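Local coordinates for phosphate transporter (Thermotoga maritima MSB8, PDB 6L85), which probably imports phosphate across the membrane in a sodium-dependent way, and is related to the human SLC20 carriers, at residues I18-D22 with Y102-T106; F178-A182 with F324-F328; A28-R34 with V311-T316. All coordinates share one frame; numbering follows the deposited sequence.

Contact 1: residues I18-D22 with Y102-T106; sequences IGAND and YPVST. With NA (sodium ion), chain Q; PO4 (phosphate ion), chain P.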
ATOM      1  N   ILE B  18      12.699   5.841 -19.013  1.00 36.10           N
ATOM      2  CA  ILE B  18      13.064   6.046 -17.605  1.00 35.33           C
ATOM      3  C   ILE B  18      13.135   4.709 -16.858  1.00 37.12           C
ATOM      4  O   ILE B  18      14.112   4.419 -16.148  1.00 36.93           O
ATOM      5  CB  ILE B  18      12.063   7.006 -16.931  1.00 35.97           C
ATOM      6  CG1 ILE B  18      12.143   8.405 -17.541  1.00 37.20           C
ATOM      7  CG2 ILE B  18      12.271   7.042 -15.428  1.00 30.06           C
ATOM      8  CD1 ILE B  18      10.979   9.327 -17.150  1.00 32.98           C
ATOM      9  N   GLY B  19      12.074   3.897 -16.963  1.00 38.45           N
ATOM     10  CA  GLY B  19      12.085   2.610 -16.279  1.00 34.65           C
ATOM     11  C   GLY B  19      13.276   1.764 -16.691  1.00 37.54           C
ATOM     12  O   GLY B  19      13.986   1.204 -15.838  1.00 36.02           O
ATOM     13  N   ALA B  20      13.556   1.733 -18.003  1.00 34.97           N
ATOM     14  CA  ALA B  20      14.659   0.945 -18.542  1.00 35.49           C
ATOM     15  C   ALA B  20      16.000   1.387 -17.975  1.00 43.53           C
ATOM     16  O   ALA B  20      16.820   0.549 -17.567  1.00 43.62           O
ATOM     17  CB  ALA B  20      14.668   1.048 -20.067  1.00 42.01           C
ATOM     18  N   ASN B  21      16.255   2.709 -17.945  1.00 38.19           N
ATOM     19  CA  ASN B  21      17.569   3.166 -17.499  1.00 36.30           C
ATOM     20  C   ASN B  21      17.734   3.120 -15.992  1.00 38.03           C
ATOM     21  O   ASN B  21      18.858   2.945 -15.503  1.00 35.04           O
ATOM     22  CB  ASN B  21      17.852   4.605 -17.960  1.00 39.44           C
ATOM     23  CG  ASN B  21      19.352   4.905 -18.021  1.00 41.25           C
ATOM     24  OD1 ASN B  21      19.946   5.480 -17.084  1.00 38.42           O
ATOM     25  ND2 ASN B  21      19.975   4.482 -19.115  1.00 37.67           N
ATOM     26  N   ASP B  22      16.657   3.314 -15.238  1.00 37.15           N
ATOM     27  CA  ASP B  22      16.808   3.582 -13.818  1.00 33.83           C
ATOM     28  C   ASP B  22      16.456   2.427 -12.891  1.00 37.70           C
ATOM     29  O   ASP B  22      16.678   2.571 -11.681  1.00 37.90           O
ATOM     30  CB  ASP B  22      15.950   4.785 -13.409  1.00 37.21           C
ATOM     31  CG  ASP B  22      16.492   6.117 -13.931  1.00 38.91           C
ATOM     32  OD1 ASP B  22      17.529   6.135 -14.608  1.00 38.33           O
ATOM     33  OD2 ASP B  22      15.857   7.149 -13.669  1.00 37.81           O
ATOM     34  N   TYR B 102      24.545   2.391 -20.526  1.00 52.23           N
ATOM     35  CA  TYR B 102      25.107   3.437 -19.676  1.00 48.89           C
ATOM     36  C   TYR B 102      24.023   4.078 -18.820  1.00 47.33           C
ATOM     37  O   TYR B 102      22.969   4.477 -19.342  1.00 47.80           O
ATOM     38  CB  TYR B 102      25.807   4.500 -20.523  1.00 50.98           C
ATOM     39  CG  TYR B 102      27.156   4.043 -21.045  1.00 58.04           C
ATOM     40  CD1 TYR B 102      27.249   3.255 -22.183  1.00 61.63           C
ATOM     41  CD2 TYR B 102      28.335   4.378 -20.385  1.00 61.53           C
ATOM     42  CE1 TYR B 102      28.484   2.823 -22.664  1.00 60.97           C
ATOM     43  CE2 TYR B 102      29.575   3.948 -20.855  1.00 60.65           C
ATOM     44  CZ  TYR B 102      29.641   3.177 -21.997  1.00 62.65           C
ATOM     45  OH  TYR B 102      30.865   2.753 -22.470  1.00 71.08           O
ATOM     46  N   PRO B 103      24.228   4.160 -17.506  1.00 43.12           N
ATOM     47  CA  PRO B 103      23.286   4.867 -16.623  1.00 45.72           C
ATOM     48  C   PRO B 103      23.447   6.376 -16.771  1.00 45.69           C
ATOM     49  O   PRO B 103      24.528   6.916 -16.518  1.00 44.27           O
ATOM     50  CB  PRO B 103      23.697   4.392 -15.220  1.00 45.89           C
ATOM     51  CG  PRO B 103      25.177   4.075 -15.356  1.00 47.82           C
ATOM     52  CD  PRO B 103      25.409   3.648 -16.786  1.00 46.85           C
ATOM     53  N   VAL B 104      22.371   7.053 -17.189  1.00 41.23           N
ATOM     54  CA  VAL B 104      22.334   8.509 -17.341  1.00 46.65           C
ATOM     55  C   VAL B 104      21.158   9.071 -16.532  1.00 45.97           C
ATOM     56  O   VAL B 104      20.255   8.345 -16.112  1.00 47.23           O
ATOM     57  CB  VAL B 104      22.212   8.952 -18.821  1.00 41.62           C
ATOM     58  CG1 VAL B 104      23.428   8.524 -19.616  1.00 47.56           C
ATOM     59  CG2 VAL B 104      20.933   8.396 -19.456  1.00 41.38           C
ATOM     60  N   SER B 105      21.155  10.392 -16.363  1.00 43.23           N
ATOM     61  CA  SER B 105      20.065  11.081 -15.682  1.00 39.75           C
ATOM     62  C   SER B 105      18.967  11.449 -16.675  1.00 42.26           C
ATOM     63  O   SER B 105      19.184  12.287 -17.564  1.00 43.38           O
ATOM     64  CB  SER B 105      20.555  12.339 -14.975  1.00 36.58           C
ATOM     65  OG  SER B 105      19.451  13.087 -14.480  1.00 37.15           O
ATOM     66  N   THR B 106      17.784  10.844 -16.499  1.00 38.83           N
ATOM     67  CA  THR B 106      16.606  11.198 -17.289  1.00 32.61           C
ATOM     68  C   THR B 106      16.051  12.550 -16.861  1.00 31.01           C
ATOM     69  O   THR B 106      15.395  13.225 -17.659  1.00 32.41           O
ATOM     70  CB  THR B 106      15.511  10.104 -17.163  1.00 35.87           C
ATOM     71  OG1 THR B 106      14.905  10.146 -15.855  1.00 32.13           O
ATOM     72  CG2 THR B 106      16.098   8.687 -17.380  1.00 34.80           C
TER
HETATM   73 NA    NA Q 502      19.780   6.612 -14.749  1.00 38.80          NA
HETATM   74  P   PO4 P 501      17.456  10.159 -12.972  1.00 34.28           P
HETATM   75  O1  PO4 P 501      18.887   9.770 -12.600  1.00 37.25           O
HETATM   76  O2  PO4 P 501      17.337  11.620 -13.353  1.00 38.50           O
HETATM   77  O3  PO4 P 501      16.569   9.889 -11.761  1.00 35.80           O
HETATM   78  O4  PO4 P 501      16.993   9.370 -14.187  1.00 33.19           O
HETATM   79  O   HOH W   1      20.577   4.486 -14.033  1.00 37.30           O
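The amide oxygen OD1 of Asn-21 is gripped twice. It takes a hydrogen bond from the backbone N of Val-104 (2.9 Å, N-H...O angle 157°). It is also a ligand of a sodium ion, at 2.6 Å. The other end of the same amide is a donor, ND2 giving a nearly straight bond (168°) of 3.0 Å to the carbonyl O of Tyr-102, which lies close to the amide plane. With CG anti to the backbone N (chi1 -157°), the group reaches from helix 2-32 to the loop and pairs with its backbone at both ends, which fixes which end is oxygen; Thr-98 is a further partner of ND2. The carbonyl O of Val-104 and OD1 of Asp-22 complete the share of these two segments' side chains and carbonyls in the metal site, the latter at 2.3 Å from the ion. The remaining ligands are OG1 of Thr-347 and a water that donates a hydrogen bond to the carbonyl O of Asn-21.

Beside the metal sits a phosphate. Its O4 accepts from both the backbone N and OG1 of Thr-106, the hydroxyl bond being 2.8 Å, while OG of Ser-105, the N-cap of helix 106-121, donates to O2. Asp-22 spans the two ions: OD1 faces the sodium and OD2 lies 2.5 Å from phosphate O4, with His-254 as hydrogen-bond partner of OD2. CG1 of Ile-18 packs against OG1 and CB of Thr-106, the side chains crossing at about a right angle.

The loop and the first residue of helix 106-121 thus lend a carbonyl, an amide N-H and hydroxyls to a buried cation and anion. Because one aspartate touches both, occupancy of the two sites is probably interdependent, consistent with sodium-dependent phosphate import.

Contact 2: residues F178-A182 with F324-F328; sequences FISLA and FTVDF. With NA (sodium ion), chain S.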
ATOM      1  N   PHE B 178      15.132   1.045  11.195  1.00 40.32           N
ATOM      2  CA  PHE B 178      15.265   1.776   9.940  1.00 40.79           C
ATOM      3  C   PHE B 178      14.105   1.495   8.984  1.00 39.76           C
ATOM      4  O   PHE B 178      13.656   2.410   8.283  1.00 39.47           O
ATOM      5  CB  PHE B 178      16.613   1.467   9.284  1.00 40.86           C
ATOM      6  CG  PHE B 178      17.766   2.208   9.905  1.00 42.63           C
ATOM      7  CD1 PHE B 178      17.992   3.545   9.607  1.00 44.86           C
ATOM      8  CD2 PHE B 178      18.621   1.565  10.793  1.00 44.62           C
ATOM      9  CE1 PHE B 178      19.052   4.239  10.183  1.00 51.21           C
ATOM     10  CE2 PHE B 178      19.681   2.244  11.386  1.00 44.53           C
ATOM     11  CZ  PHE B 178      19.906   3.584  11.076  1.00 48.48           C
ATOM     12  N   ILE B 179      13.625   0.245   8.914  1.00 42.98           N
ATOM     13  CA  ILE B 179      12.431  -0.033   8.107  1.00 41.85           C
ATOM     14  C   ILE B 179      11.264   0.843   8.567  1.00 40.36           C
ATOM     15  O   ILE B 179      10.540   1.432   7.744  1.00 40.52           O
ATOM     16  CB  ILE B 179      12.070  -1.527   8.171  1.00 42.48           C
ATOM     17  CG1 ILE B 179      13.263  -2.374   7.751  1.00 42.89           C
ATOM     18  CG2 ILE B 179      10.899  -1.850   7.249  1.00 36.14           C
ATOM     19  CD1 ILE B 179      13.676  -2.103   6.343  1.00 44.03           C
ATOM     20  N   SER B 180      11.099   0.977   9.888  1.00 38.49           N
ATOM     21  CA  SER B 180      10.053   1.815  10.467  1.00 40.08           C
ATOM     22  C   SER B 180      10.258   3.289  10.161  1.00 42.19           C
ATOM     23  O   SER B 180       9.288   4.028   9.957  1.00 43.27           O
ATOM     24  CB  SER B 180      10.002   1.607  11.978  1.00 39.83           C
ATOM     25  OG  SER B 180       9.670   0.265  12.228  1.00 46.22           O
ATOM     26  N   LEU B 181      11.503   3.753  10.176  1.00 41.97           N
ATOM     27  CA  LEU B 181      11.768   5.134   9.781  1.00 40.80           C
ATOM     28  C   LEU B 181      11.368   5.377   8.325  1.00 38.53           C
ATOM     29  O   LEU B 181      10.811   6.431   7.979  1.00 37.92           O
ATOM     30  CB  LEU B 181      13.247   5.438   9.998  1.00 41.71           C
ATOM     31  CG  LEU B 181      13.690   6.883  10.005  1.00 45.59           C
ATOM     32  CD1 LEU B 181      12.878   7.641  11.052  1.00 48.97           C
ATOM     33  CD2 LEU B 181      15.191   6.942  10.304  1.00 47.80           C
ATOM     34  N   ALA B 182      11.680   4.425   7.450  1.00 33.57           N
ATOM     35  CA  ALA B 182      11.313   4.555   6.042  1.00 37.90           C
ATOM     36  C   ALA B 182       9.793   4.675   5.876  1.00 40.93           C
ATOM     37  O   ALA B 182       9.291   5.560   5.161  1.00 41.21           O
ATOM     38  CB  ALA B 182      11.848   3.348   5.268  1.00 34.39           C
ATOM     39  N   PHE B 324      22.007  -2.104   2.022  1.00 45.48           N
ATOM     40  CA  PHE B 324      20.936  -1.594   2.871  1.00 42.22           C
ATOM     41  C   PHE B 324      21.085  -0.093   3.126  1.00 45.40           C
ATOM     42  O   PHE B 324      20.126   0.677   2.959  1.00 39.43           O
ATOM     43  CB  PHE B 324      20.951  -2.371   4.192  1.00 39.95           C
ATOM     44  CG  PHE B 324      19.854  -1.992   5.161  1.00 41.89           C
ATOM     45  CD1 PHE B 324      18.625  -2.642   5.126  1.00 37.07           C
ATOM     46  CD2 PHE B 324      20.070  -1.023   6.143  1.00 40.77           C
ATOM     47  CE1 PHE B 324      17.616  -2.321   6.032  1.00 36.75           C
ATOM     48  CE2 PHE B 324      19.075  -0.703   7.050  1.00 40.96           C
ATOM     49  CZ  PHE B 324      17.839  -1.354   6.991  1.00 41.07           C
ATOM     50  N   THR B 325      22.289   0.331   3.554  1.00 40.49           N
ATOM     51  CA  THR B 325      22.540   1.742   3.874  1.00 41.32           C
ATOM     52  C   THR B 325      22.448   2.638   2.633  1.00 41.52           C
ATOM     53  O   THR B 325      21.892   3.739   2.692  1.00 37.83           O
ATOM     54  CB  THR B 325      23.920   1.863   4.544  1.00 42.90           C
ATOM     55  OG1 THR B 325      23.881   1.194   5.813  1.00 46.09           O
ATOM     56  CG2 THR B 325      24.327   3.331   4.780  1.00 39.36           C
ATOM     57  N   VAL B 326      22.990   2.176   1.507  1.00 40.47           N
ATOM     58  CA  VAL B 326      22.976   2.947   0.267  1.00 42.26           C
ATOM     59  C   VAL B 326      21.545   3.186  -0.189  1.00 43.11           C
ATOM     60  O   VAL B 326      21.166   4.303  -0.570  1.00 41.70           O
ATOM     61  CB  VAL B 326      23.786   2.208  -0.818  1.00 46.53           C
ATOM     62  CG1 VAL B 326      23.436   2.715  -2.236  1.00 41.65           C
ATOM     63  CG2 VAL B 326      25.274   2.324  -0.538  1.00 46.13           C
ATOM     64  N   ASP B 327      20.734   2.129  -0.164  1.00 42.70           N
ATOM     65  CA  ASP B 327      19.338   2.258  -0.558  1.00 42.67           C
ATOM     66  C   ASP B 327      18.578   3.184   0.371  1.00 40.02           C
ATOM     67  O   ASP B 327      17.846   4.073  -0.087  1.00 36.97           O
ATOM     68  CB  ASP B 327      18.664   0.893  -0.562  1.00 39.90           C
ATOM     69  CG  ASP B 327      19.160  -0.004  -1.667  1.00 45.09           C
ATOM     70  OD1 ASP B 327      19.734   0.506  -2.655  1.00 56.39           O
ATOM     71  OD2 ASP B 327      18.948  -1.234  -1.550  1.00 52.00           O
ATOM     72  N   PHE B 328      18.694   2.963   1.687  1.00 39.72           N
ATOM     73  CA  PHE B 328      17.978   3.825   2.618  1.00 41.42           C
ATOM     74  C   PHE B 328      18.316   5.290   2.372  1.00 43.73           C
ATOM     75  O   PHE B 328      17.415   6.140   2.279  1.00 37.34           O
ATOM     76  CB  PHE B 328      18.294   3.447   4.066  1.00 38.47           C
ATOM     77  CG  PHE B 328      17.467   4.216   5.068  1.00 41.75           C
ATOM     78  CD1 PHE B 328      17.834   5.497   5.461  1.00 40.42           C
ATOM     79  CD2 PHE B 328      16.280   3.682   5.559  1.00 41.40           C
ATOM     80  CE1 PHE B 328      17.049   6.220   6.367  1.00 45.80           C
ATOM     81  CE2 PHE B 328      15.506   4.379   6.459  1.00 37.89           C
ATOM     82  CZ  PHE B 328      15.885   5.657   6.862  1.00 44.95           C
TER
HETATM   83 NA    NA S 504      18.693  -3.410  -1.843  1.00 51.35          NA
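Phe-178 and Phe-328 form a T-shaped (edge-to-face) pair, the edge of Phe-178 directed at a face of Phe-328 with the planes 80° apart and the centroids separated by 5.4 Å. The touching atom is CD1 of Phe-178, which stands over the rim of the Phe-328 ring and not over its centre. Phe-328 projects across the gap because its CG is anti to the backbone N (chi1 -174°), and its CE2 comes up to the helix backbone, 3.3 Å from the carbonyl O of Phe-178, an oxygen already engaged in the helical bond from the N of Ala-182.

The rings do the bridging between segments 178-182 and 324-328, on helices 167-194 and 320-339, which run nearly parallel, at 15° with axes 11.9 Å apart. At that spacing the backbones stay well separated, and long aromatic side chains fill the interval within this all-helical membrane transporter. Met-153 of helix 129-162 packs against all three phenylalanines.

Aliphatic contacts add to the aromatic pair. CD2 of Leu-181 touches CZ of Phe-328 at 3.7 Å, the two side chains crossing at about a right angle, and CB of Ala-182 meets CE2 of the same ring. One turn earlier on helix 320-339, Phe-324 presents its edge to the other helix: CZ meets CB of Phe-178 at 3.8 Å, and CE1 meets the CD1 methyl of Ile-179.

Metal coordination is confined to another side of helix 320-339, where Asp-327 binds a sodium ion through OD2 at 2.2 Å, together with Thr-29, Gln-243 and Ser-247.

Contact 3: residues A28-R34 with V311-T316; sequences ATAVGAR and VGEKIT. With NA (sodium ion), chain S.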
ATOM      1  N   ALA B  28      19.881  -2.808  -8.168  1.00 44.53           N
ATOM      2  CA  ALA B  28      21.199  -3.401  -8.376  1.00 45.45           C
ATOM      3  C   ALA B  28      21.825  -3.872  -7.065  1.00 44.87           C
ATOM      4  O   ALA B  28      22.539  -4.869  -7.061  1.00 45.76           O
ATOM      5  CB  ALA B  28      22.128  -2.412  -9.083  1.00 48.08           C
ATOM      6  N   THR B  29      21.581  -3.179  -5.953  1.00 41.62           N
ATOM      7  CA  THR B  29      22.091  -3.658  -4.670  1.00 43.81           C
ATOM      8  C   THR B  29      21.554  -5.055  -4.354  1.00 47.73           C
ATOM      9  O   THR B  29      22.323  -5.965  -4.023  1.00 45.26           O
ATOM     10  CB  THR B  29      21.728  -2.677  -3.549  1.00 43.15           C
ATOM     11  OG1 THR B  29      20.332  -2.370  -3.620  1.00 48.22           O
ATOM     12  CG2 THR B  29      22.528  -1.364  -3.681  1.00 45.22           C
ATOM     13  N   ALA B  30      20.230  -5.240  -4.463  1.00 42.63           N
ATOM     14  CA  ALA B  30      19.600  -6.515  -4.127  1.00 48.02           C
ATOM     15  C   ALA B  30      19.984  -7.602  -5.121  1.00 43.85           C
ATOM     16  O   ALA B  30      20.186  -8.756  -4.735  1.00 43.17           O
ATOM     17  CB  ALA B  30      18.067  -6.363  -4.074  1.00 41.70           C
ATOM     18  N   VAL B  31      20.079  -7.253  -6.406  1.00 43.75           N
ATOM     19  CA  VAL B  31      20.438  -8.237  -7.419  1.00 46.11           C
ATOM     20  C   VAL B  31      21.905  -8.637  -7.292  1.00 50.58           C
ATOM     21  O   VAL B  31      22.254  -9.810  -7.458  1.00 51.21           O
ATOM     22  CB  VAL B  31      20.131  -7.698  -8.825  1.00 44.22           C
ATOM     23  CG1 VAL B  31      20.817  -8.575  -9.857  1.00 41.87           C
ATOM     24  CG2 VAL B  31      18.631  -7.658  -9.073  1.00 46.89           C
ATOM     25  N   GLY B  32      22.783  -7.674  -6.987  1.00 46.17           N
ATOM     26  CA  GLY B  32      24.204  -7.955  -6.910  1.00 52.71           C
ATOM     27  C   GLY B  32      24.592  -8.781  -5.700  1.00 56.45           C
ATOM     28  O   GLY B  32      25.559  -9.544  -5.756  1.00 57.14           O
ATOM     29  N   ALA B  33      23.879  -8.618  -4.588  1.00 53.38           N
ATOM     30  CA  ALA B  33      24.054  -9.494  -3.441  1.00 50.67           C
ATOM     31  C   ALA B  33      23.340 -10.836  -3.621  1.00 51.62           C
ATOM     32  O   ALA B  33      23.331 -11.646  -2.692  1.00 52.19           O
ATOM     33  CB  ALA B  33      23.543  -8.794  -2.179  1.00 42.36           C
ATOM     34  N   ARG B  34      22.729 -11.058  -4.786  1.00 47.33           N
ATOM     35  CA  ARG B  34      21.885 -12.217  -5.104  1.00 53.82           C
ATOM     36  C   ARG B  34      20.738 -12.405  -4.108  1.00 52.48           C
ATOM     37  O   ARG B  34      20.209 -13.510  -3.969  1.00 53.20           O
ATOM     38  CB  ARG B  34      22.704 -13.519  -5.226  1.00 53.25           C
ATOM     39  CG  ARG B  34      24.081 -13.362  -5.877  1.00 65.05           C
ATOM     40  CD  ARG B  34      24.019 -13.404  -7.407  1.00 72.57           C
ATOM     41  NE  ARG B  34      25.123 -12.654  -8.025  1.00 80.81           N
ATOM     42  CZ  ARG B  34      25.011 -11.868  -9.101  1.00 79.85           C
ATOM     43  NH1 ARG B  34      23.837 -11.699  -9.707  1.00 71.45           N
ATOM     44  NH2 ARG B  34      26.082 -11.239  -9.572  1.00 81.92           N
ATOM     45  N   VAL B 311      25.013  -2.903 -13.920  1.00 78.55           N
ATOM     46  CA  VAL B 311      25.408  -2.206 -12.698  1.00 75.38           C
ATOM     47  C   VAL B 311      25.611  -3.209 -11.558  1.00 76.92           C
ATOM     48  O   VAL B 311      26.536  -3.068 -10.743  1.00 69.66           O
ATOM     49  CB  VAL B 311      24.375  -1.119 -12.338  1.00 71.41           C
ATOM     50  CG1 VAL B 311      24.689  -0.512 -10.968  1.00 61.92           C
ATOM     51  CG2 VAL B 311      24.363  -0.036 -13.407  1.00 70.19           C
ATOM     52  N   GLY B 312      24.782  -4.263 -11.512  1.00 73.65           N
ATOM     53  CA  GLY B 312      24.851  -5.204 -10.402  1.00 71.45           C
ATOM     54  C   GLY B 312      26.180  -5.935 -10.300  1.00 77.81           C
ATOM     55  O   GLY B 312      26.680  -6.178  -9.196  1.00 72.71           O
ATOM     56  N   GLU B 313      26.771  -6.302 -11.445  1.00 79.57           N
ATOM     57  CA  GLU B 313      28.049  -7.018 -11.414  1.00 80.74           C
ATOM     58  C   GLU B 313      29.121  -6.214 -10.700  1.00 77.47           C
ATOM     59  O   GLU B 313      29.978  -6.787 -10.013  1.00 80.63           O
ATOM     60  CB  GLU B 313      28.520  -7.363 -12.824  1.00 83.48           C
ATOM     61  CG  GLU B 313      27.862  -8.593 -13.437  1.00 86.59           C
ATOM     62  CD  GLU B 313      27.550  -9.681 -12.416  1.00 94.93           C
ATOM     63  OE1 GLU B 313      28.463 -10.087 -11.656  1.00 96.26           O
ATOM     64  OE2 GLU B 313      26.381 -10.130 -12.376  1.00 94.47           O
ATOM     65  N   LYS B 314      29.071  -4.889 -10.824  1.00 77.30           N
ATOM     66  CA  LYS B 314      30.100  -4.021 -10.269  1.00 77.08           C
ATOM     67  C   LYS B 314      30.010  -3.873  -8.752  1.00 75.51           C
ATOM     68  O   LYS B 314      30.940  -3.328  -8.151  1.00 75.25           O
ATOM     69  CB  LYS B 314      30.016  -2.647 -10.941  1.00 76.84           C
ATOM     70  CG  LYS B 314      30.798  -2.530 -12.258  1.00 83.08           C
ATOM     71  CD  LYS B 314      30.274  -3.472 -13.346  1.00 80.36           C
ATOM     72  CE  LYS B 314      30.884  -3.144 -14.706  1.00 84.84           C
ATOM     73  NZ  LYS B 314      30.153  -3.806 -15.826  1.00 84.95           N
ATOM     74  N   ILE B 315      28.929  -4.340  -8.117  1.00 75.91           N
ATOM     75  CA  ILE B 315      28.760  -4.143  -6.676  1.00 74.05           C
ATOM     76  C   ILE B 315      28.486  -5.455  -5.949  1.00 69.20           C
ATOM     77  O   ILE B 315      27.996  -5.445  -4.815  1.00 69.02           O
ATOM     78  CB  ILE B 315      27.642  -3.123  -6.375  1.00 68.92           C
ATOM     79  CG1 ILE B 315      26.288  -3.623  -6.897  1.00 66.18           C
ATOM     80  CG2 ILE B 315      27.991  -1.759  -6.964  1.00 69.95           C
ATOM     81  CD1 ILE B 315      25.133  -2.717  -6.559  1.00 59.13           C
ATOM     82  N   THR B 316      28.803  -6.592  -6.575  1.00 71.14           N
ATOM     83  CA  THR B 316      28.623  -7.864  -5.874  1.00 72.03           C
ATOM     84  C   THR B 316      29.559  -8.008  -4.681  1.00 72.82           C
ATOM     85  O   THR B 316      29.382  -8.937  -3.886  1.00 75.31           O
ATOM     86  CB  THR B 316      28.827  -9.060  -6.812  1.00 72.59           C
ATOM     87  OG1 THR B 316      30.219  -9.197  -7.124  1.00 76.76           O
ATOM     88  CG2 THR B 316      28.008  -8.905  -8.087  1.00 72.15           C
TER
HETATM   89 NA    NA S 504      18.693  -3.410  -1.843  1.00 51.35          NA
HETATM   90  O   HOH W   2      25.246  -5.331  -3.660  1.00 50.07           O
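A Schellman motif ends helix 2-32 here, and the closing turn packs on the irregular loop that follows helix 304-311. Arg-34, with positive phi, sends its N back to the carbonyl O of Val-31 and leaves the helix at the point where its side chain can swing to the loop. Bent at chi2 (-84°), that chain brings NH2 to OE2 of Glu-313 in a salt bridge of 3.0 Å. The carboxylate is met on its syn side but somewhat above its plane, and although the guanidinium and carboxylate planes lie only 7° apart, one NH2 bond carries the pairing. The CG2 methyl of Thr-316 approaches the same NH2 obliquely and also touches the carbonyl O of Gly-32, to which CA of Thr-316 makes a C-H...O contact.

The backbones come closest at Gly-32 and Gly-312, with CA atoms 4.5 Å apart. CA of Gly-32 faces the carbonyl O of Gly-312 at 3.8 Å, and this bare CA lets the loop backbone lie close.

Deeper in, the contact is apolar. CB of Ala-28 meets CG1 of Val-311 at 3.7 Å and CD1 of Ile-315 at 3.9 Å. With CG1 between backbone N and carbonyl carbon (chi1 62°), Ile-315 lays CD1 against the helix backbone, 3.4 Å from the carbonyl O of Ala-28. A water lies about 3.0 Å from the carbonyl O of Thr-29 and from that of Ile-315, bridging helix and loop.

OG1 of Thr-29 binds a sodium ion at 2.6 Å, with Asp-327 of helix 320-339 as a further ligand. Ala-30 and Ala-33 rest on helix 231-258, which supplies Gln-243 and Ser-247 to the metal, while Val-31 packs against helix 38-56.

Helix 2-32 ties contact 1 to contact 3: their centres are about 17 Å apart and their nearest atoms about 5 Å, and each binds a different sodium ion. Contact 2 shares its ion with contact 3, for Asp-327 and Thr-29 are both ligands, OD2 of Asp-327 lying 2.7 Å from OG1 of Thr-29. The centres of contacts 2 and 3 are likewise about 17 Å apart. Phosphate is held at contact 1 alone of the three; contact 2, its centre about 23 Å away, has no touch with it. One helix therefore carries ligands of two sodium sites, one beside the phosphate and one farther along toward the helix end.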